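PDB 5L9S: ABC transporter, substrate binding protein (Mannopine) from Agrobacterium fabrum, which is the periplasmic solute-binding component of an ABC transporter and probably binds mannopine for uptake. Local coordinates for residues G138-P143 against Y204-I209; V187-G192 against Q208-R213; T111-K116 against Q125-M130. All coordinates share one frame; numbering follows the deposited sequence.

Contact 1: G138-P143 against Y204-I209; sequences GARSFP and YRVGQI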
loop_
_atom_site.group_PDB
_atom_site.type_symbol
_atom_site.label_atom_id
_atom_site.label_comp_id
_atom_site.label_asym_id
_atom_site.label_seq_id
_atom_site.Cartn_x
_atom_site.Cartn_y
_atom_site.Cartn_z
ATOM N N GLY A 138 -16.458 -18.326 14.508
ATOM C CA GLY A 138 -16.267 -18.560 13.084
ATOM C C GLY A 138 -14.826 -18.820 12.683
ATOM O O GLY A 138 -13.902 -18.803 13.510
ATOM N N ALA A 139 -14.637 -19.045 11.386
ATOM C CA ALA A 139 -13.344 -19.321 10.800
ATOM C C ALA A 139 -12.601 -18.009 10.491
ATOM O O ALA A 139 -13.237 -17.037 10.050
ATOM C CB ALA A 139 -13.554 -20.126 9.537
ATOM N N ARG A 140 -11.268 -17.966 10.781
ATOM C CA ARG A 140 -10.443 -16.794 10.471
ATOM C C ARG A 140 -9.722 -16.994 9.134
ATOM O O ARG A 140 -9.623 -18.103 8.623
ATOM C CB ARG A 140 -9.413 -16.408 11.576
ATOM C CG ARG A 140 -9.831 -16.458 13.048
ATOM C CD ARG A 140 -10.661 -15.298 13.537
ATOM N NE ARG A 140 -12.019 -15.773 13.737
ATOM C CZ ARG A 140 -12.880 -15.369 14.659
ATOM N NH1 ARG A 140 -12.543 -14.428 15.530
ATOM N NH2 ARG A 140 -14.075 -15.918 14.731
ATOM N N SER A 141 -9.213 -15.912 8.581
ATOM C CA SER A 141 -8.455 -15.910 7.332
ATOM C C SER A 141 -7.342 -14.886 7.398
ATOM O O SER A 141 -7.558 -13.760 7.854
ATOM C CB SER A 141 -9.368 -15.637 6.140
ATOM O OG SER A 141 -8.616 -15.517 4.943
ATOM N N PHE A 142 -6.136 -15.292 6.987
ATOM C CA PHE A 142 -4.984 -14.391 6.940
ATOM C C PHE A 142 -4.288 -14.621 5.634
ATOM O O PHE A 142 -4.301 -15.760 5.176
ATOM C CB PHE A 142 -3.974 -14.707 8.056
ATOM C CG PHE A 142 -4.225 -14.101 9.406
ATOM C CD1 PHE A 142 -4.060 -12.737 9.615
ATOM C CD2 PHE A 142 -4.573 -14.900 10.489
ATOM C CE1 PHE A 142 -4.282 -12.174 10.876
ATOM C CE2 PHE A 142 -4.795 -14.338 11.749
ATOM C CZ PHE A 142 -4.639 -12.979 11.936
ATOM N N PRO A 143 -3.589 -13.614 5.051
ATOM C CA PRO A 143 -2.808 -13.902 3.835
ATOM C C PRO A 143 -1.625 -14.812 4.132
ATOM O O PRO A 143 -1.069 -14.828 5.234
ATOM C CB PRO A 143 -2.321 -12.540 3.371
ATOM C CG PRO A 143 -2.380 -11.667 4.554
ATOM C CD PRO A 143 -3.451 -12.200 5.463
ATOM N N TYR A 204 -14.863 -18.375 5.653
ATOM C CA TYR A 204 -14.426 -17.561 6.788
ATOM C C TYR A 204 -15.415 -16.439 7.025
ATOM O O TYR A 204 -16.105 -15.976 6.075
ATOM C CB TYR A 204 -12.983 -17.009 6.649
ATOM C CG TYR A 204 -12.809 -15.901 5.636
ATOM C CD1 TYR A 204 -12.909 -14.562 6.011
ATOM C CD2 TYR A 204 -12.471 -16.187 4.322
ATOM C CE1 TYR A 204 -12.711 -13.538 5.088
ATOM C CE2 TYR A 204 -12.290 -15.177 3.388
ATOM C CZ TYR A 204 -12.373 -13.853 3.778
ATOM O OH TYR A 204 -12.155 -12.873 2.837
ATOM N N ARG A 205 -15.450 -15.998 8.298
ATOM C CA ARG A 205 -16.320 -14.942 8.802
ATOM C C ARG A 205 -15.537 -13.719 9.345
ATOM O O ARG A 205 -16.118 -12.640 9.470
ATOM C CB ARG A 205 -17.299 -15.503 9.855
ATOM C CG ARG A 205 -18.303 -16.506 9.281
ATOM C CD ARG A 205 -19.447 -16.780 10.236
ATOM N NE ARG A 205 -20.479 -15.743 10.165
ATOM C CZ ARG A 205 -21.698 -15.928 9.663
ATOM N NH1 ARG A 205 -22.059 -17.117 9.192
ATOM N NH2 ARG A 205 -22.572 -14.928 9.644
ATOM N N VAL A 206 -14.246 -13.894 9.690
ATOM C CA VAL A 206 -13.368 -12.830 10.184
ATOM C C VAL A 206 -11.996 -12.993 9.534
ATOM O O VAL A 206 -11.405 -14.057 9.653
ATOM C CB VAL A 206 -13.243 -12.833 11.724
ATOM C CG1 VAL A 206 -12.387 -11.661 12.192
ATOM C CG2 VAL A 206 -14.611 -12.794 12.398
ATOM N N GLY A 207 -11.495 -11.955 8.864
ATOM C CA GLY A 207 -10.210 -12.055 8.192
ATOM C C GLY A 207 -9.463 -10.780 7.918
ATOM O O GLY A 207 -10.021 -9.694 8.015
ATOM N N GLN A 208 -8.171 -10.915 7.612
ATOM C CA GLN A 208 -7.309 -9.812 7.238
ATOM C C GLN A 208 -7.245 -9.896 5.713
ATOM O O GLN A 208 -6.692 -10.857 5.166
ATOM C CB GLN A 208 -5.918 -9.946 7.871
ATOM C CG GLN A 208 -4.925 -8.931 7.336
ATOM C CD GLN A 208 -3.584 -9.038 8.012
ATOM O OE1 GLN A 208 -3.341 -8.469 9.071
ATOM N NE2 GLN A 208 -2.657 -9.706 7.395
ATOM N N ILE A 209 -7.919 -8.959 5.031
ATOM C CA ILE A 209 -7.957 -8.931 3.562
ATOM C C ILE A 209 -7.641 -7.526 3.036
ATOM O O ILE A 209 -7.455 -6.616 3.837
ATOM C CB ILE A 209 -9.265 -9.533 2.975
ATOM C CG1 ILE A 209 -10.476 -8.627 3.204
ATOM C CG2 ILE A 209 -9.507 -10.977 3.489
ATOM C CD1 ILE A 209 -11.749 -9.058 2.438
#
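One face of the Y204 ring carries the S141 side chain, and V206 N lies in plane at its edge. S141 CB sits 3.6 Å from the Y204 ring centroid, 17° off the ring normal, a CH-pi contact. With CG between backbone N and carbonyl carbon, the Y204 ring is laid against S141 CB. The R140 guanidinium has V206 CG2 over its centre, 3.8 Å above the plane, with G138 CA in plane at its edge. The R140 chain bends at chi2 and chi3, which curls the group back along its own strand. NH2 bonds G138 O from above the carbonyl plane and also reaches F136 O, while NH1 bonds M130 O. The F142 ring meets Q208 obliquely, with F142 CD1 3.8 Å from Q208 CB. Between the R140/V206 side and the S141/Y204 side the two backbones pair. A139 O takes two N-H groups, R205 N at 3.0 Å and, more weakly, V206 N at 3.3 Å. Q208 N gives to S141 O at 2.9 Å, an almost straight bond at 162°. The bond from S141 N to V206 O is weak, and R140 CA adds a CA-H...O contact to that same oxygen at 3.0 Å. G207 stands where S141 CB and the Y204 ring crowd in, and as a glycine it brings no side chain between them. Strands 140-143 and 206-209 run 13° from parallel. They are neighbouring parallel strands of an alpha/beta lobe, as in type 2 periplasmic binding proteins.

Contact 2: V187-G192 against Q208-R213; sequences VWWRTG and QIWLTR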
loop_
_atom_site.group_PDB
_atom_site.type_symbol
_atom_site.label_atom_id
_atom_site.label_comp_id
_atom_site.label_asym_id
_atom_site.label_seq_id
_atom_site.Cartn_x
_atom_site.Cartn_y
_atom_site.Cartn_z
ATOM N N VAL A 187 -8.601 -20.422 6.207
ATOM C CA VAL A 187 -8.187 -19.857 4.928
ATOM C C VAL A 187 -6.841 -19.123 5.053
ATOM O O VAL A 187 -6.710 -18.174 5.828
ATOM C CB VAL A 187 -9.320 -18.954 4.299
ATOM C CG1 VAL A 187 -8.849 -18.254 3.021
ATOM C CG2 VAL A 187 -10.604 -19.745 4.036
ATOM N N TRP A 188 -5.859 -19.554 4.269
ATOM C CA TRP A 188 -4.554 -18.916 4.162
ATOM C C TRP A 188 -4.457 -18.490 2.711
ATOM O O TRP A 188 -3.929 -19.229 1.874
ATOM C CB TRP A 188 -3.440 -19.894 4.525
ATOM C CG TRP A 188 -3.344 -20.219 5.980
ATOM C CD1 TRP A 188 -3.647 -21.408 6.569
ATOM C CD2 TRP A 188 -2.841 -19.364 7.026
ATOM N NE1 TRP A 188 -3.385 -21.346 7.919
ATOM C CE2 TRP A 188 -2.865 -20.112 8.222
ATOM C CE3 TRP A 188 -2.338 -18.053 7.059
ATOM C CZ2 TRP A 188 -2.454 -19.578 9.449
ATOM C CZ3 TRP A 188 -1.901 -17.537 8.272
ATOM C CH2 TRP A 188 -1.975 -18.291 9.450
ATOM N N TRP A 189 -5.062 -17.345 2.391
ATOM C CA TRP A 189 -5.132 -16.844 1.014
ATOM C C TRP A 189 -3.789 -16.322 0.460
ATOM O O TRP A 189 -3.098 -15.520 1.084
ATOM C CB TRP A 189 -6.250 -15.794 0.840
ATOM C CG TRP A 189 -6.095 -14.504 1.612
ATOM C CD1 TRP A 189 -6.638 -14.217 2.829
ATOM C CD2 TRP A 189 -5.508 -13.282 1.137
ATOM N NE1 TRP A 189 -6.410 -12.906 3.153
ATOM C CE2 TRP A 189 -5.702 -12.310 2.141
ATOM C CE3 TRP A 189 -4.786 -12.922 -0.020
ATOM C CZ2 TRP A 189 -5.204 -11.002 2.028
ATOM C CZ3 TRP A 189 -4.312 -11.624 -0.138
ATOM C CH2 TRP A 189 -4.515 -10.682 0.881
ATOM N N ARG A 190 -3.445 -16.764 -0.748
ATOM C CA ARG A 190 -2.212 -16.323 -1.394
ATOM C C ARG A 190 -2.510 -15.190 -2.386
ATOM O O ARG A 190 -1.681 -14.291 -2.574
ATOM C CB ARG A 190 -1.474 -17.510 -2.033
ATOM C CG ARG A 190 -0.019 -17.198 -2.345
ATOM C CD ARG A 190 0.916 -18.385 -2.209
ATOM N NE ARG A 190 2.147 -18.005 -1.512
ATOM C CZ ARG A 190 3.121 -17.256 -2.030
ATOM N NH1 ARG A 190 3.025 -16.789 -3.270
ATOM N NH2 ARG A 190 4.193 -16.964 -1.309
ATOM N N THR A 191 -3.735 -15.204 -2.942
ATOM C CA THR A 191 -4.267 -14.255 -3.929
ATOM C C THR A 191 -5.518 -13.541 -3.384
ATOM O O THR A 191 -6.231 -14.096 -2.543
ATOM C CB THR A 191 -4.626 -15.096 -5.197
ATOM O OG1 THR A 191 -3.451 -15.744 -5.682
ATOM C CG2 THR A 191 -5.220 -14.300 -6.321
ATOM N N GLY A 192 -5.803 -12.355 -3.930
ATOM C CA GLY A 192 -7.019 -11.603 -3.643
ATOM C C GLY A 192 -8.248 -12.383 -4.072
ATOM O O GLY A 192 -9.253 -12.405 -3.352
ATOM N N GLN A 208 -8.171 -10.915 7.612
ATOM C CA GLN A 208 -7.309 -9.812 7.238
ATOM C C GLN A 208 -7.245 -9.896 5.713
ATOM O O GLN A 208 -6.692 -10.857 5.166
ATOM C CB GLN A 208 -5.918 -9.946 7.871
ATOM C CG GLN A 208 -4.925 -8.931 7.336
ATOM C CD GLN A 208 -3.584 -9.038 8.012
ATOM O OE1 GLN A 208 -3.341 -8.469 9.071
ATOM N NE2 GLN A 208 -2.657 -9.706 7.395
ATOM N N ILE A 209 -7.919 -8.959 5.031
ATOM C CA ILE A 209 -7.957 -8.931 3.562
ATOM C C ILE A 209 -7.641 -7.526 3.036
ATOM O O ILE A 209 -7.455 -6.616 3.837
ATOM C CB ILE A 209 -9.265 -9.533 2.975
ATOM C CG1 ILE A 209 -10.476 -8.627 3.204
ATOM C CG2 ILE A 209 -9.507 -10.977 3.489
ATOM C CD1 ILE A 209 -11.749 -9.058 2.438
ATOM N N TRP A 210 -7.531 -7.356 1.710
ATOM C CA TRP A 210 -7.286 -6.032 1.141
ATOM C C TRP A 210 -8.616 -5.274 1.056
ATOM O O TRP A 210 -9.631 -5.854 0.649
ATOM C CB TRP A 210 -6.679 -6.119 -0.276
ATOM C CG TRP A 210 -5.300 -6.711 -0.398
ATOM C CD1 TRP A 210 -4.213 -6.456 0.391
ATOM C CD2 TRP A 210 -4.839 -7.582 -1.448
ATOM N NE1 TRP A 210 -3.133 -7.204 -0.035
ATOM C CE2 TRP A 210 -3.485 -7.886 -1.176
ATOM C CE3 TRP A 210 -5.455 -8.174 -2.570
ATOM C CZ2 TRP A 210 -2.723 -8.716 -2.008
ATOM C CZ3 TRP A 210 -4.692 -8.987 -3.405
ATOM C CH2 TRP A 210 -3.353 -9.270 -3.109
ATOM N N LEU A 211 -8.612 -3.967 1.397
ATOM C CA LEU A 211 -9.793 -3.107 1.262
ATOM C C LEU A 211 -10.394 -3.153 -0.156
ATOM O O LEU A 211 -11.610 -3.168 -0.287
ATOM C CB LEU A 211 -9.498 -1.663 1.680
ATOM C CG LEU A 211 -10.680 -0.667 1.729
ATOM C CD1 LEU A 211 -11.880 -1.238 2.476
ATOM C CD2 LEU A 211 -10.251 0.636 2.330
ATOM N N THR A 212 -9.552 -3.237 -1.184
ATOM C CA THR A 212 -9.950 -3.345 -2.597
ATOM C C THR A 212 -10.885 -4.545 -2.832
ATOM O O THR A 212 -11.924 -4.399 -3.492
ATOM C CB THR A 212 -8.684 -3.366 -3.481
ATOM O OG1 THR A 212 -8.140 -2.050 -3.466
ATOM C CG2 THR A 212 -8.952 -3.766 -4.930
ATOM N N ARG A 213 -10.514 -5.709 -2.273
ATOM C CA ARG A 213 -11.289 -6.945 -2.398
ATOM C C ARG A 213 -12.549 -6.933 -1.504
ATOM O O ARG A 213 -13.556 -7.502 -1.902
ATOM C CB ARG A 213 -10.416 -8.209 -2.176
ATOM C CG ARG A 213 -9.113 -8.305 -2.992
ATOM C CD ARG A 213 -9.212 -7.861 -4.447
ATOM N NE ARG A 213 -9.593 -8.942 -5.362
ATOM C CZ ARG A 213 -8.775 -9.548 -6.222
ATOM N NH1 ARG A 213 -9.233 -10.488 -7.026
ATOM N NH2 ARG A 213 -7.512 -9.159 -6.332
#
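Strands 187-189 and 208-210 run in roughly the same direction, at 32°, but their axes are 9.4 Å apart, because strand 140-143 lies between them in the sheet. Side chains bridge the gap. W189 does most of this. Its CG takes the crowded position between backbone N and carbonyl carbon (chi1 64°), and the indole reaches across to the other segment. W189 NE1 gives its hydrogen to Q208 O at 2.9 Å. The acceptor lies in the plane of the indole, and the donor lies in the plane of the carbonyl. I209 CG2 lies 3.7 Å from W189 NE1, where the two side chains cross at about a right angle. The far end of the same indole meets W210 edge-to-face, with planes at 77° and six-membered ring centroids 4.9 Å apart. W189 CH2 points over the centre of the W210 ring system, 3.6 Å above its plane. F145 makes a second edge-to-face pair with W189. G192 follows T191, the N-cap of helix 192-200. G192 CA packs 3.5 Å from W210 CZ3, and G192 C lies 3.6 Å above the centre of the R213 guanidinium. A side chain is absent at G192, so the indole and the guanidinium can both close in on its backbone. R213 bends at chi2 and chi3 to lay its flat group there, and its NH1 forms a salt bridge with D193. The buried indole N-H is therefore satisfied by a backbone carbonyl, which with the W210 stack would fix the rotation of the ring. The positive charge of R213 sits by the first turn of a helix, where the helix dipole would disfavour it, and D193 probably offsets this.

Contact 3: T111-K116 against Q125-M130; sequences TLLAYK and QTWADM. With ACT (acetate ion), chain C.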
loop_
_atom_site.group_PDB
_atom_site.type_symbol
_atom_site.label_atom_id
_atom_site.label_comp_id
_atom_site.label_asym_id
_atom_site.label_seq_id
_atom_site.Cartn_x
_atom_site.Cartn_y
_atom_site.Cartn_z
ATOM N N THR A 111 -4.884 -2.915 4.166
ATOM C CA THR A 111 -4.997 -4.332 4.507
ATOM C C THR A 111 -5.620 -4.209 5.888
ATOM O O THR A 111 -5.058 -3.570 6.768
ATOM C CB THR A 111 -3.642 -5.090 4.491
ATOM O OG1 THR A 111 -2.980 -4.901 3.239
ATOM C CG2 THR A 111 -3.824 -6.578 4.679
ATOM N N LEU A 112 -6.843 -4.675 6.023
ATOM C CA LEU A 112 -7.566 -4.497 7.262
ATOM C C LEU A 112 -8.398 -5.695 7.669
ATOM O O LEU A 112 -8.466 -6.696 6.953
ATOM C CB LEU A 112 -8.475 -3.233 7.172
ATOM C CG LEU A 112 -9.208 -2.870 5.860
ATOM C CD1 LEU A 112 -10.115 -4.000 5.342
ATOM C CD2 LEU A 112 -10.013 -1.654 6.062
ATOM N N LEU A 113 -9.063 -5.546 8.813
ATOM C CA LEU A 113 -9.963 -6.496 9.401
ATOM C C LEU A 113 -11.297 -6.338 8.703
ATOM O O LEU A 113 -11.890 -5.262 8.724
ATOM C CB LEU A 113 -10.099 -6.195 10.910
ATOM C CG LEU A 113 -11.158 -6.987 11.692
ATOM C CD1 LEU A 113 -10.824 -8.422 11.756
ATOM C CD2 LEU A 113 -11.276 -6.473 13.062
ATOM N N ALA A 114 -11.740 -7.399 8.056
ATOM C CA ALA A 114 -13.017 -7.472 7.374
ATOM C C ALA A 114 -13.751 -8.674 7.979
ATOM O O ALA A 114 -13.118 -9.630 8.450
ATOM C CB ALA A 114 -12.806 -7.666 5.894
ATOM N N TYR A 115 -15.083 -8.590 8.026
ATOM C CA TYR A 115 -15.943 -9.602 8.626
ATOM C C TYR A 115 -17.289 -9.753 7.904
ATOM O O TYR A 115 -17.761 -8.805 7.263
ATOM C CB TYR A 115 -16.175 -9.246 10.117
ATOM C CG TYR A 115 -16.606 -7.811 10.320
ATOM C CD1 TYR A 115 -17.923 -7.421 10.101
ATOM C CD2 TYR A 115 -15.688 -6.830 10.680
ATOM C CE1 TYR A 115 -18.308 -6.089 10.197
ATOM C CE2 TYR A 115 -16.065 -5.488 10.789
ATOM C CZ TYR A 115 -17.384 -5.127 10.569
ATOM O OH TYR A 115 -17.784 -3.812 10.666
ATOM N N LYS A 116 -17.933 -10.936 8.050
ATOM C CA LYS A 116 -19.305 -11.138 7.551
ATOM C C LYS A 116 -20.226 -10.560 8.616
ATOM O O LYS A 116 -20.018 -10.830 9.800
ATOM C CB LYS A 116 -19.647 -12.630 7.341
ATOM C CG LYS A 116 -20.984 -12.843 6.632
ATOM C CD LYS A 116 -21.246 -14.265 6.326
ATOM C CE LYS A 116 -22.667 -14.499 5.863
ATOM N NZ LYS A 116 -22.923 -15.937 5.565
ATOM N N GLN A 125 -14.137 -5.387 15.799
ATOM C CA GLN A 125 -13.689 -4.063 15.362
ATOM C C GLN A 125 -12.174 -3.844 15.484
ATOM O O GLN A 125 -11.648 -2.892 14.907
ATOM C CB GLN A 125 -14.492 -2.958 16.074
ATOM C CG GLN A 125 -15.998 -2.953 15.718
ATOM C CD GLN A 125 -16.256 -2.974 14.221
ATOM O OE1 GLN A 125 -15.871 -2.073 13.468
ATOM N NE2 GLN A 125 -16.914 -4.017 13.744
ATOM N N THR A 126 -11.467 -4.725 16.215
ATOM C CA THR A 126 -10.029 -4.628 16.413
ATOM C C THR A 126 -9.360 -5.957 16.135
ATOM O O THR A 126 -10.037 -6.977 16.032
ATOM C CB THR A 126 -9.708 -4.185 17.846
ATOM O OG1 THR A 126 -10.137 -5.199 18.733
ATOM C CG2 THR A 126 -10.344 -2.853 18.216
ATOM N N TRP A 127 -8.023 -5.969 16.061
ATOM C CA TRP A 127 -7.261 -7.201 15.914
ATOM C C TRP A 127 -7.462 -8.102 17.168
ATOM O O TRP A 127 -7.493 -9.324 17.040
ATOM C CB TRP A 127 -5.779 -6.896 15.639
ATOM C CG TRP A 127 -5.551 -6.192 14.328
ATOM C CD1 TRP A 127 -4.956 -4.972 14.137
ATOM C CD2 TRP A 127 -5.893 -6.682 13.021
ATOM N NE1 TRP A 127 -4.897 -4.679 12.800
ATOM C CE2 TRP A 127 -5.474 -5.707 12.089
ATOM C CE3 TRP A 127 -6.484 -7.876 12.544
ATOM C CZ2 TRP A 127 -5.684 -5.856 10.711
ATOM C CZ3 TRP A 127 -6.694 -8.022 11.183
ATOM C CH2 TRP A 127 -6.297 -7.023 10.282
ATOM N N ALA A 128 -7.678 -7.491 18.357
ATOM C CA ALA A 128 -7.957 -8.228 19.594
ATOM C C ALA A 128 -9.257 -9.007 19.457
ATOM O O ALA A 128 -9.330 -10.138 19.943
ATOM C CB ALA A 128 -8.039 -7.273 20.772
ATOM N N ASP A 129 -10.252 -8.446 18.751
ATOM C CA ASP A 129 -11.525 -9.118 18.518
ATOM C C ASP A 129 -11.363 -10.298 17.555
ATOM O O ASP A 129 -12.061 -11.299 17.708
ATOM C CB ASP A 129 -12.563 -8.132 17.989
ATOM C CG ASP A 129 -13.008 -7.018 18.922
ATOM O OD1 ASP A 129 -12.880 -7.183 20.185
ATOM O OD2 ASP A 129 -13.554 -6.014 18.411
ATOM N N MET A 130 -10.413 -10.203 16.594
ATOM C CA MET A 130 -10.106 -11.312 15.671
ATOM C C MET A 130 -9.630 -12.534 16.485
ATOM O O MET A 130 -9.948 -13.670 16.140
ATOM C CB MET A 130 -9.059 -10.885 14.619
ATOM C CG MET A 130 -8.682 -11.986 13.636
ATOM S SD MET A 130 -8.314 -11.352 11.998
ATOM C CE MET A 130 -8.134 -12.772 11.137
HETATM C C ACT C . -21.046 -2.816 10.230
HETATM O O ACT C . -20.443 -2.785 9.106
HETATM O OXT ACT C . -20.615 -3.376 11.286
HETATM C CH3 ACT C . -22.430 -2.109 10.331
#
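L113 leaves strand 111-116 towards the short helix 127-130. Its CB lies over one face of W127, 4.1 Å from the centroid of the six-membered ring and displaced towards the rim, a CH-pi contact. CG is anti to the backbone N (chi1 172°), and the two methyls then part. CD1 meets M130 SD at 3.9 Å, where the L113 and M130 side chains run alongside each other, antiparallel. CD2 goes to the backbone before the helix, 3.3 Å from T126 O. W127 also presses on the strand itself, with CH2 3.5 Å from L113 N. Its NE1 bonds G230 O, and its ring meets that of F232. Further along the strand, Y115 OH has two polar partners. It gives its hydrogen to an acetate oxygen, OXT, at 2.9 Å, and accepts a weak bond from Q125 NE2. Q125 bends at chi2 to bring its amide there, and the amide stands 76° from the tyrosine ring. The helix start is closed by a capping box: D129 N bonds T126 OG1, and T126 N bonds D129 OD2 at 3.3 Å. Q125 N adds a shorter bond of 2.7 Å to D129 OD2, on its anti lone pair, whereas T126 N comes from above the carboxylate plane. The acetate is probably from the crystallisation liquor, so its bond need not reflect a natural ligand. Two backbone N-H groups thus grip one oxygen of D129 beside a helix N-terminus, which would favour the charged carboxylate.

In the fold
The three contacts lie in one part of the same mixed sheet, with strand 206-210 common to contacts 1 and 2. The centres of contacts 1 and 2 are about 9 Å apart, those of contacts 1 and 3 about 8 Å, and those of contacts 2 and 3 about 13 Å. Strand 140-143 joins contact 1 to contact 2 through F142 N and V187 O, 3.2 Å apart. On its other side strand 206-210 pairs with strand 103-116 of contact 3, with G207 N 2.9 Å from A114 O and I209 O 3.0 Å from L112 N. No transport substrate is bound in this open form.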